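Local coordinates for protein cytochrome P450 (PDB 3WEC) that hydroxylates the quinoline nitrogen of aurachin alkaloids, a heme-dependent monooxygenase step essential to their antibiotic activity, at residues His373-Arg376 / Glu377-Arg381; His144-Ala148 / Val149-Ala153; Phe276-Val279 / Arg280-Gln284; Asp169-Arg172 / Gly173-Ser176. All blocks are in the same frame, centred on the assembly; numbering follows the deposited sequence.

Interaction 1. Residues His373-Arg376 / Glu377-Arg381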
loop_
_atom_site.group_PDB
_atom_site.type_symbol
_atom_site.label_atom_id
_atom_site.label_comp_id
_atom_site.label_asym_id
_atom_site.label_seq_id
_atom_site.Cartn_x
_atom_site.Cartn_y
_atom_site.Cartn_z
ATOM N N HIS A 373 5.742 13.338 -9.449
ATOM C CA HIS A 373 5.015 14.430 -10.114
ATOM C C HIS A 373 4.254 15.241 -9.111
ATOM O O HIS A 373 4.080 16.450 -9.297
ATOM C CB HIS A 373 4.001 13.909 -11.122
ATOM C CG HIS A 373 4.595 13.434 -12.397
ATOM N ND1 HIS A 373 5.130 14.268 -13.291
ATOM C CD2 HIS A 373 4.683 12.159 -12.934
ATOM C CE1 HIS A 373 5.569 13.565 -14.350
ATOM N NE2 HIS A 373 5.290 12.267 -14.123
ATOM N N PHE A 374 3.738 14.576 -8.076
ATOM C CA PHE A 374 2.966 15.307 -7.076
ATOM C C PHE A 374 3.861 16.267 -6.307
ATOM O O PHE A 374 3.483 17.418 -6.113
ATOM C CB PHE A 374 2.260 14.382 -6.098
ATOM C CG PHE A 374 1.476 15.115 -5.034
ATOM C CD1 PHE A 374 0.163 15.477 -5.257
ATOM C CD2 PHE A 374 2.049 15.416 -3.804
ATOM C CE1 PHE A 374 -0.572 16.141 -4.286
ATOM C CE2 PHE A 374 1.309 16.054 -2.826
ATOM C CZ PHE A 374 0.014 16.447 -3.074
ATOM N N LEU A 375 5.022 15.775 -5.858
ATOM C CA LEU A 375 5.954 16.566 -5.086
ATOM C C LEU A 375 6.518 17.744 -5.950
ATOM O O LEU A 375 6.590 18.878 -5.469
ATOM C CB LEU A 375 7.069 15.669 -4.534
ATOM C CG LEU A 375 7.897 16.069 -3.301
ATOM C CD1 LEU A 375 9.325 15.568 -3.436
ATOM C CD2 LEU A 375 7.874 17.546 -2.972
ATOM N N ARG A 376 6.864 17.453 -7.211
ATOM C CA ARG A 376 7.390 18.424 -8.165
ATOM C C ARG A 376 6.425 19.597 -8.393
ATOM O O ARG A 376 6.853 20.752 -8.438
ATOM C CB ARG A 376 7.743 17.797 -9.520
ATOM C CG ARG A 376 8.211 18.855 -10.520
ATOM C CD ARG A 376 8.716 18.330 -11.867
ATOM N NE ARG A 376 9.846 17.424 -11.712
ATOM C CZ ARG A 376 9.739 16.098 -11.659
ATOM N NH1 ARG A 376 8.554 15.497 -11.780
ATOM N NH2 ARG A 376 10.831 15.372 -11.503
ATOM N N GLU A 377 5.138 19.283 -8.558
ATOM C CA GLU A 377 4.118 20.323 -8.708
ATOM C C GLU A 377 3.972 21.093 -7.391
ATOM O O GLU A 377 3.898 22.322 -7.372
ATOM C CB GLU A 377 2.777 19.699 -9.126
ATOM C CG GLU A 377 2.719 19.146 -10.547
ATOM C CD GLU A 377 3.000 20.208 -11.610
ATOM O OE1 GLU A 377 3.882 19.937 -12.459
ATOM O OE2 GLU A 377 2.364 21.305 -11.575
ATOM N N LEU A 378 3.946 20.332 -6.298
ATOM C CA LEU A 378 3.844 20.841 -4.953
ATOM C C LEU A 378 4.899 21.902 -4.623
ATOM O O LEU A 378 4.583 22.977 -4.121
ATOM C CB LEU A 378 4.041 19.693 -3.974
ATOM C CG LEU A 378 3.128 19.488 -2.752
ATOM C CD1 LEU A 378 3.969 19.170 -1.513
ATOM C CD2 LEU A 378 2.122 20.598 -2.470
ATOM N N SER A 379 6.153 21.546 -4.860
ATOM C CA SER A 379 7.294 22.372 -4.497
ATOM C C SER A 379 7.447 23.522 -5.456
ATOM O O SER A 379 7.934 24.562 -5.065
ATOM C CB SER A 379 8.576 21.545 -4.501
ATOM O OG SER A 379 8.708 20.847 -5.736
ATOM N N GLN A 380 7.033 23.331 -6.705
ATOM C CA GLN A 380 7.073 24.406 -7.710
ATOM C C GLN A 380 5.967 25.434 -7.442
ATOM O O GLN A 380 6.197 26.611 -7.546
ATOM C CB GLN A 380 6.987 23.845 -9.129
ATOM C CG GLN A 380 8.225 23.060 -9.572
ATOM C CD GLN A 380 8.177 22.604 -11.040
ATOM O OE1 GLN A 380 7.129 22.200 -11.564
ATOM N NE2 GLN A 380 9.325 22.651 -11.704
ATOM N N ARG A 381 4.789 24.971 -7.040
ATOM C CA ARG A 381 3.649 25.838 -6.738
ATOM C C ARG A 381 3.706 26.585 -5.370
ATOM O O ARG A 381 3.261 27.731 -5.264
ATOM C CB ARG A 381 2.366 25.000 -6.811
ATOM C CG ARG A 381 1.120 25.856 -6.783
ATOM C CD ARG A 381 -0.149 25.167 -7.286
ATOM N NE ARG A 381 -1.130 26.238 -7.368
ATOM C CZ ARG A 381 -1.271 27.043 -8.427
ATOM N NH1 ARG A 381 -0.566 26.833 -9.537
ATOM N NH2 ARG A 381 -2.152 28.025 -8.386
#
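The last turns of helix 364-381, the L helix of the P450 fold, hold this local contact, where L375 meets S379 and F374 meets L378. The backbone keeps the regular i to i+4 pattern, with E377 N, L378 N, S379 N and Q380 N giving to the carbonyls of H373, F374, L375 and R376. L375 O is gripped twice. S379 N bonds to L375 O at 2.8 Å, and S379 OG adds a second bond to L375 O at 2.9 Å. The serine hydroxyl can do this because chi1 (52°) sets OG between its own N and carbonyl carbon, turned back onto the preceding turn. This satisfies a buried hydroxyl within its own helix. On the apolar side, F374 CE2 lies 3.9 Å from L378 CG, the ring and the branched side chain meeting at a slant. L375 CD2 and L378 CD1 come together more loosely, at 4.5 Å. On the more exposed side, R376 and Q380 run side by side in the same direction. Q380 OE1 lies 3.7 Å from R376 CG, so the aliphatic part of the arginine does the touching. The guanidinium and amide planes are 77° apart. E377 CG folds back to 3.3 Å from H373 O, while H373 NE2 is bonded to D128 of helix 128-141. F374 packs on I262 and M265 of helix 240-271, and L375 on A289 and V290 of helix 286-296. The arrangement is that of an amphipathic L helix, which follows the heme-ligand cysteine loop in P450s and packs in the helical core.

Interaction 2. Residues His144-Ala148 / Val149-Ala153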
loop_
_atom_site.group_PDB
_atom_site.type_symbol
_atom_site.label_atom_id
_atom_site.label_comp_id
_atom_site.label_asym_id
_atom_site.label_seq_id
_atom_site.Cartn_x
_atom_site.Cartn_y
_atom_site.Cartn_z
ATOM N N HIS A 144 -7.695 25.267 -1.858
ATOM C CA HIS A 144 -9.109 25.546 -1.590
ATOM C C HIS A 144 -9.864 24.288 -1.265
ATOM O O HIS A 144 -10.954 24.013 -1.789
ATOM C CB HIS A 144 -9.747 26.307 -2.749
ATOM C CG HIS A 144 -9.226 27.731 -2.907
ATOM N ND1 HIS A 144 -9.316 28.658 -1.918
ATOM C CD2 HIS A 144 -8.583 28.356 -3.975
ATOM C CE1 HIS A 144 -8.762 29.815 -2.337
ATOM N NE2 HIS A 144 -8.314 29.629 -3.596
ATOM N N CYS A 145 -9.267 23.507 -0.380
ATOM C CA CYS A 145 -9.918 22.345 0.138
ATOM C C CYS A 145 -10.082 22.530 1.631
ATOM O O CYS A 145 -9.401 23.354 2.237
ATOM C CB CYS A 145 -9.118 21.084 -0.204
ATOM S SG CYS A 145 -7.553 20.886 0.691
ATOM N N THR A 146 -11.013 21.776 2.204
ATOM C CA THR A 146 -11.177 21.674 3.646
ATOM C C THR A 146 -10.408 20.455 4.176
ATOM O O THR A 146 -9.718 20.533 5.190
ATOM C CB THR A 146 -12.665 21.547 4.030
ATOM O OG1 THR A 146 -13.371 22.740 3.656
ATOM C CG2 THR A 146 -12.825 21.321 5.531
ATOM N N ASP A 147 -10.538 19.330 3.477
ATOM C CA ASP A 147 -9.869 18.096 3.856
ATOM C C ASP A 147 -9.020 17.609 2.700
ATOM O O ASP A 147 -9.542 17.275 1.635
ATOM C CB ASP A 147 -10.887 17.032 4.276
ATOM C CG ASP A 147 -10.261 15.648 4.440
ATOM O OD1 ASP A 147 -9.167 15.529 5.015
ATOM O OD2 ASP A 147 -10.872 14.661 3.990
ATOM N N ALA A 148 -7.703 17.602 2.914
ATOM C CA ALA A 148 -6.752 17.178 1.902
ATOM C C ALA A 148 -6.819 15.693 1.718
ATOM O O ALA A 148 -6.376 15.199 0.673
ATOM C CB ALA A 148 -5.332 17.601 2.263
ATOM N N VAL A 149 -7.339 14.947 2.707
ATOM C CA VAL A 149 -7.482 13.503 2.470
ATOM C C VAL A 149 -8.543 13.176 1.417
ATOM O O VAL A 149 -8.224 12.529 0.397
ATOM C CB VAL A 149 -7.601 12.606 3.729
ATOM C CG1 VAL A 149 -7.679 11.145 3.308
ATOM C CG2 VAL A 149 -6.408 12.795 4.669
ATOM N N SER A 150 -9.769 13.638 1.622
ATOM C CA SER A 150 -10.862 13.263 0.727
ATOM C C SER A 150 -10.968 14.098 -0.550
ATOM O O SER A 150 -11.630 13.682 -1.503
ATOM C CB SER A 150 -12.210 13.250 1.452
ATOM O OG SER A 150 -12.588 14.569 1.869
ATOM N N GLU A 151 -10.335 15.269 -0.575
ATOM C CA GLU A 151 -10.442 16.148 -1.737
ATOM C C GLU A 151 -9.207 16.110 -2.626
ATOM O O GLU A 151 -9.254 16.511 -3.804
ATOM C CB GLU A 151 -10.786 17.593 -1.311
ATOM C CG GLU A 151 -12.021 17.676 -0.429
ATOM C CD GLU A 151 -12.183 19.018 0.248
ATOM O OE1 GLU A 151 -12.447 20.023 -0.448
ATOM O OE2 GLU A 151 -12.065 19.083 1.490
ATOM N N VAL A 152 -8.111 15.581 -2.101
ATOM C CA VAL A 152 -6.865 15.663 -2.833
ATOM C C VAL A 152 -6.082 14.377 -2.871
ATOM O O VAL A 152 -5.640 13.936 -3.934
ATOM C CB VAL A 152 -5.941 16.713 -2.214
ATOM C CG1 VAL A 152 -4.676 16.838 -3.042
ATOM C CG2 VAL A 152 -6.665 18.043 -2.062
ATOM N N ALA A 153 -5.815 13.802 -1.719
ATOM C CA ALA A 153 -5.031 12.577 -1.760
ATOM C C ALA A 153 -5.838 11.437 -2.346
ATOM O O ALA A 153 -5.316 10.657 -3.152
ATOM C CB ALA A 153 -4.492 12.202 -0.389
#
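E151 reaches back to T146 and D147, while the carboxylate of D147 caps the start of helix 148-153. This polar part is tight. E151 OE2 takes D147 N at a short 2.5 Å and T146 N at 3.0 Å, both from one face of the carboxylate plane. The glutamate chain is extended beyond CG (chi2 167°), which carries its oxygens back to the backbone of the loop just before the helix. D147 is the N-cap. Its OD2 accepts from S150 N at 2.8 Å, well above the carboxylate plane, and from S150 OG at 2.7 Å. Its OD1 takes a weak bond from V149 N. D147 OD2 and E151 OE2 are 5.2 Å apart; the N-H groups each accepts from probably offset the like charges. The helix widens at once: A153 N bonds to A148 O at 2.8 Å, a pi-type turn. The apolar part is looser, with C145 SG 4.1 Å from V152 CG2. H144 and T146 lie on the solvent side, and the T146 side chain adds only a CB contact, 3.6 Å from E151 OE2. Inward, V152 rests on A138 of helix 128-141 and A153 on S259 and I262 of helix 240-271. The backbone of A148 pairs with L405, just before strand 407-410.

Interaction 3. Residues Phe276-Val279 / Arg280-Gln284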
loop_
_atom_site.group_PDB
_atom_site.type_symbol
_atom_site.label_atom_id
_atom_site.label_comp_id
_atom_site.label_asym_id
_atom_site.label_seq_id
_atom_site.Cartn_x
_atom_site.Cartn_y
_atom_site.Cartn_z
ATOM N N PHE A 276 11.747 20.606 2.860
ATOM C CA PHE A 276 10.911 21.047 1.761
ATOM C C PHE A 276 11.636 22.137 0.991
ATOM O O PHE A 276 11.733 22.064 -0.230
ATOM C CB PHE A 276 9.559 21.550 2.277
ATOM C CG PHE A 276 8.623 21.984 1.185
ATOM C CD1 PHE A 276 8.111 21.058 0.270
ATOM C CD2 PHE A 276 8.266 23.322 1.056
ATOM C CE1 PHE A 276 7.253 21.459 -0.739
ATOM C CE2 PHE A 276 7.404 23.722 0.047
ATOM C CZ PHE A 276 6.899 22.792 -0.849
ATOM N N GLU A 277 12.160 23.128 1.724
ATOM C CA GLU A 277 12.947 24.207 1.136
ATOM C C GLU A 277 14.056 23.665 0.215
ATOM O O GLU A 277 14.237 24.162 -0.910
ATOM C CB GLU A 277 13.507 25.141 2.227
ATOM C CG GLU A 277 12.677 26.405 2.411
ATOM C CD GLU A 277 12.787 27.015 3.799
ATOM O OE1 GLU A 277 13.921 27.205 4.308
ATOM O OE2 GLU A 277 11.728 27.333 4.381
ATOM N N GLN A 278 14.755 22.628 0.685
ATOM C CA GLN A 278 15.749 21.883 -0.103
ATOM C C GLN A 278 15.201 21.394 -1.448
ATOM O O GLN A 278 15.871 21.537 -2.470
ATOM C CB GLN A 278 16.249 20.666 0.685
ATOM C CG GLN A 278 16.827 20.982 2.054
ATOM C CD GLN A 278 18.338 21.114 2.045
ATOM O OE1 GLN A 278 18.909 21.998 1.393
ATOM N NE2 GLN A 278 18.999 20.231 2.784
ATOM N N VAL A 279 13.993 20.815 -1.438
ATOM C CA VAL A 279 13.374 20.284 -2.658
ATOM C C VAL A 279 13.066 21.385 -3.705
ATOM O O VAL A 279 13.448 21.282 -4.924
ATOM C CB VAL A 279 12.120 19.417 -2.359
ATOM C CG1 VAL A 279 11.417 19.002 -3.646
ATOM C CG2 VAL A 279 12.492 18.193 -1.531
ATOM N N ARG A 280 12.277 22.392 -3.277
ATOM C CA ARG A 280 11.942 23.553 -4.125
ATOM C C ARG A 280 13.195 24.278 -4.688
ATOM O O ARG A 280 13.174 24.802 -5.827
ATOM C CB ARG A 280 10.995 24.562 -3.405
ATOM C CG ARG A 280 10.590 25.755 -4.291
ATOM C CD ARG A 280 9.830 26.858 -3.555
ATOM N NE ARG A 280 10.708 27.646 -2.687
ATOM C CZ ARG A 280 11.010 27.304 -1.437
ATOM N NH1 ARG A 280 10.498 26.189 -0.907
ATOM N NH2 ARG A 280 11.824 28.058 -0.718
ATOM N N ALA A 281 14.274 24.290 -3.894
ATOM C CA ALA A 281 15.555 24.854 -4.335
ATOM C C ALA A 281 16.476 23.868 -5.071
ATOM O O ALA A 281 17.309 24.305 -5.856
ATOM C CB ALA A 281 16.294 25.525 -3.175
ATOM N N ASN A 282 16.339 22.563 -4.822
ATOM C CA ASN A 282 17.160 21.539 -5.499
ATOM C C ASN A 282 16.319 20.430 -6.114
ATOM O O ASN A 282 16.189 19.357 -5.520
ATOM C CB ASN A 282 18.149 20.880 -4.535
ATOM C CG ASN A 282 18.835 21.866 -3.627
ATOM O OD1 ASN A 282 19.381 22.859 -4.081
ATOM N ND2 ASN A 282 18.816 21.585 -2.323
ATOM N N PRO A 283 15.771 20.665 -7.315
ATOM C CA PRO A 283 14.788 19.736 -7.909
ATOM C C PRO A 283 15.355 18.404 -8.393
ATOM O O PRO A 283 14.581 17.479 -8.645
ATOM C CB PRO A 283 14.197 20.519 -9.085
ATOM C CG PRO A 283 15.000 21.789 -9.204
ATOM C CD PRO A 283 16.121 21.781 -8.207
ATOM N N GLN A 284 16.679 18.294 -8.499
ATOM C CA GLN A 284 17.321 17.010 -8.808
ATOM C C GLN A 284 17.185 15.990 -7.653
ATOM O O GLN A 284 17.506 14.814 -7.810
ATOM C CB GLN A 284 18.791 17.194 -9.240
ATOM C CG GLN A 284 19.757 17.591 -8.129
ATOM C CD GLN A 284 19.979 19.094 -8.020
ATOM O OE1 GLN A 284 19.111 19.844 -7.562
ATOM N NE2 GLN A 284 21.162 19.537 -8.431
#
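The backbone is helical through A281, with R280 N on F276 O at 3.1 Å and A281 N on E277 O at 3.0 Å, and it leaves the helix at N282. There N282 N still bonds to Q278 O, at 2.6 Å, and adds a weak bond to V279 O before the chain turns into P283. R280 carries most of the side-chain contact. Its CG is anti to the backbone N (chi1 -178°), and a bend at chi3 (74°) swings the guanidinium back over the preceding turn. R280 NH2 then lies 3.6 Å from E277 CG, which sits at the guanidinium edge and in its plane. E277 O lies over one face of the same group. The two charged ends do not meet: R280 NH2 is 5.2 Å from E277 OE2. R280 NH1 also approaches F276 CE2, at 4.1 Å, with ring and guanidinium planes 43° apart. On the other flank, Q278 and N282 lie alongside each other. F276 and V279 face inward. F276 meets the ring of F269 at the end of helix 240-271 and packs on S379 of helix 364-381, while V279 fits between L375 and S379 of that helix and I286 and A289 of helix 286-296.

Interaction 4. Residues Asp169-Arg172 / Gly173-Ser176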
loop_
_atom_site.group_PDB
_atom_site.type_symbol
_atom_site.label_atom_id
_atom_site.label_comp_id
_atom_site.label_asym_id
_atom_site.label_seq_id
_atom_site.Cartn_x
_atom_site.Cartn_y
_atom_site.Cartn_z
ATOM N N ASP A 169 -15.369 6.471 -20.511
ATOM C CA ASP A 169 -15.885 7.733 -19.958
ATOM C C ASP A 169 -17.162 7.586 -19.106
ATOM O O ASP A 169 -17.246 8.143 -17.999
ATOM C CB ASP A 169 -16.098 8.762 -21.087
ATOM C CG ASP A 169 -14.794 9.442 -21.536
ATOM O OD1 ASP A 169 -13.702 8.844 -21.399
ATOM O OD2 ASP A 169 -14.871 10.585 -22.039
ATOM N N LYS A 170 -18.128 6.832 -19.634
ATOM C CA LYS A 170 -19.427 6.551 -18.993
ATOM C C LYS A 170 -19.380 5.839 -17.629
ATOM O O LYS A 170 -20.348 5.907 -16.866
ATOM C CB LYS A 170 -20.299 5.672 -19.905
ATOM C CG LYS A 170 -20.008 5.735 -21.397
ATOM C CD LYS A 170 -19.073 4.626 -21.860
ATOM C CE LYS A 170 -19.170 4.412 -23.372
ATOM N NZ LYS A 170 -18.126 3.477 -23.888
ATOM N N ASP A 171 -18.299 5.111 -17.355
ATOM C CA ASP A 171 -18.212 4.287 -16.145
ATOM C C ASP A 171 -17.332 4.924 -15.074
ATOM O O ASP A 171 -17.080 4.306 -14.030
ATOM C CB ASP A 171 -17.680 2.889 -16.467
ATOM C CG ASP A 171 -18.550 2.128 -17.466
ATOM O OD1 ASP A 171 -19.793 2.216 -17.399
ATOM O OD2 ASP A 171 -17.962 1.399 -18.301
ATOM N N ARG A 172 -16.873 6.154 -15.316
ATOM C CA ARG A 172 -15.913 6.775 -14.411
ATOM C C ARG A 172 -16.505 7.006 -13.020
ATOM O O ARG A 172 -15.875 6.652 -12.006
ATOM C CB ARG A 172 -15.280 8.033 -15.009
ATOM C CG ARG A 172 -14.353 7.750 -16.194
ATOM C CD ARG A 172 -13.092 8.604 -16.084
ATOM N NE ARG A 172 -12.872 9.454 -17.260
ATOM C CZ ARG A 172 -12.259 10.642 -17.235
ATOM N NH1 ARG A 172 -11.799 11.141 -16.083
ATOM N NH2 ARG A 172 -12.125 11.350 -18.365
ATOM N N GLY A 173 -17.713 7.579 -13.000
ATOM C CA GLY A 173 -18.540 7.712 -11.806
ATOM C C GLY A 173 -18.693 6.385 -11.070
ATOM O O GLY A 173 -18.563 6.343 -9.842
ATOM N N ARG A 174 -18.926 5.295 -11.805
ATOM C CA ARG A 174 -19.132 3.965 -11.193
ATOM C C ARG A 174 -17.817 3.430 -10.593
ATOM O O ARG A 174 -17.776 2.930 -9.466
ATOM C CB ARG A 174 -19.774 2.965 -12.195
ATOM C CG ARG A 174 -21.312 2.878 -12.140
ATOM C CD ARG A 174 -22.008 2.435 -13.437
ATOM N NE ARG A 174 -22.218 0.983 -13.519
ATOM C CZ ARG A 174 -21.884 0.201 -14.561
ATOM N NH1 ARG A 174 -21.333 0.701 -15.670
ATOM N NH2 ARG A 174 -22.094 -1.105 -14.488
ATOM N N PHE A 175 -16.742 3.538 -11.361
ATOM C CA PHE A 175 -15.437 3.152 -10.898
ATOM C C PHE A 175 -14.964 3.907 -9.647
ATOM O O PHE A 175 -14.390 3.305 -8.723
ATOM C CB PHE A 175 -14.421 3.321 -12.021
ATOM C CG PHE A 175 -13.044 3.031 -11.604
ATOM C CD1 PHE A 175 -12.563 1.716 -11.613
ATOM C CD2 PHE A 175 -12.214 4.058 -11.124
ATOM C CE1 PHE A 175 -11.263 1.434 -11.185
ATOM C CE2 PHE A 175 -10.924 3.769 -10.699
ATOM C CZ PHE A 175 -10.458 2.464 -10.715
ATOM N N SER A 176 -15.166 5.216 -9.633
ATOM C CA SER A 176 -14.767 6.034 -8.513
ATOM C C SER A 176 -15.592 5.679 -7.269
ATOM O O SER A 176 -15.071 5.670 -6.165
ATOM C CB SER A 176 -14.924 7.514 -8.875
ATOM O OG SER A 176 -14.778 8.306 -7.729
#
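R174 and D171 form a salt bridge, three residues apart, at the start of helix 172-182. R174 can be followed outward from its backbone. R174 CB lies 3.5 Å from D171 O, against the first turn. The chain then runs alongside the aspartate in the same direction and is extended at chi2 (154°). A bend at chi3 (92°) turns the guanidinium toward the carboxylate. R174 CZ stands 4.1 Å from D171 OD1, and R174 NH1 closes the gap to D171 OD1 at 2.8 Å. The oxygen comes in at the guanidinium edge, close to its plane, while the carboxylate itself is turned 72° from that plane. The bridge is therefore made through one oxygen and one nitrogen, not as a two-pronged pair. The other oxygen, D171 OD2, is hydrogen-bonded to the Y210 hydroxyl of helix 194-216, so both oxygens of the carboxylate are engaged. R174 also packs on Y210. D171 stands at the N-cap position, yet its side chain makes no capping bond. A carboxylate there probably still suits the positive end of the helix. The backbone starts the helix in the usual way, with F175 N on D171 O at 2.8 Å and S176 N on R172 O at 2.9 Å. R172 points to another partner, a salt bridge to E159 of helix 155-165. F175 is the buried residue here, and its side chain packs on S162, L165 and F211. This is the N-terminal turn of the F helix of a P450, tied to the following G helix through Y210 and F211.

Overall arrangement
Interactions 1 and 3 touch. Their centres are 10 Å apart, and S379 of interaction 1 packs on F276, V279 and R280, with S379 CA 3.7 Å from F276 CZ. Helices 273-281 and 364-381 thus meet directly. Interaction 2 lies on the other flank of helix 364-381, its nearest atoms about 4 Å from interaction 1 without touching. Interactions 1 and 2 share I262 of helix 240-271 as a neighbour, through F374 and A153. Interaction 4 is more remote: by nearest atoms it is about 9 Å from interaction 2, 17 Å from interaction 1 and 27 Å from interaction 3. None belongs to the annotated sites, but the side chains of F374 and A153 lie about 11 Å from the heme, and that of F175 about 10 Å.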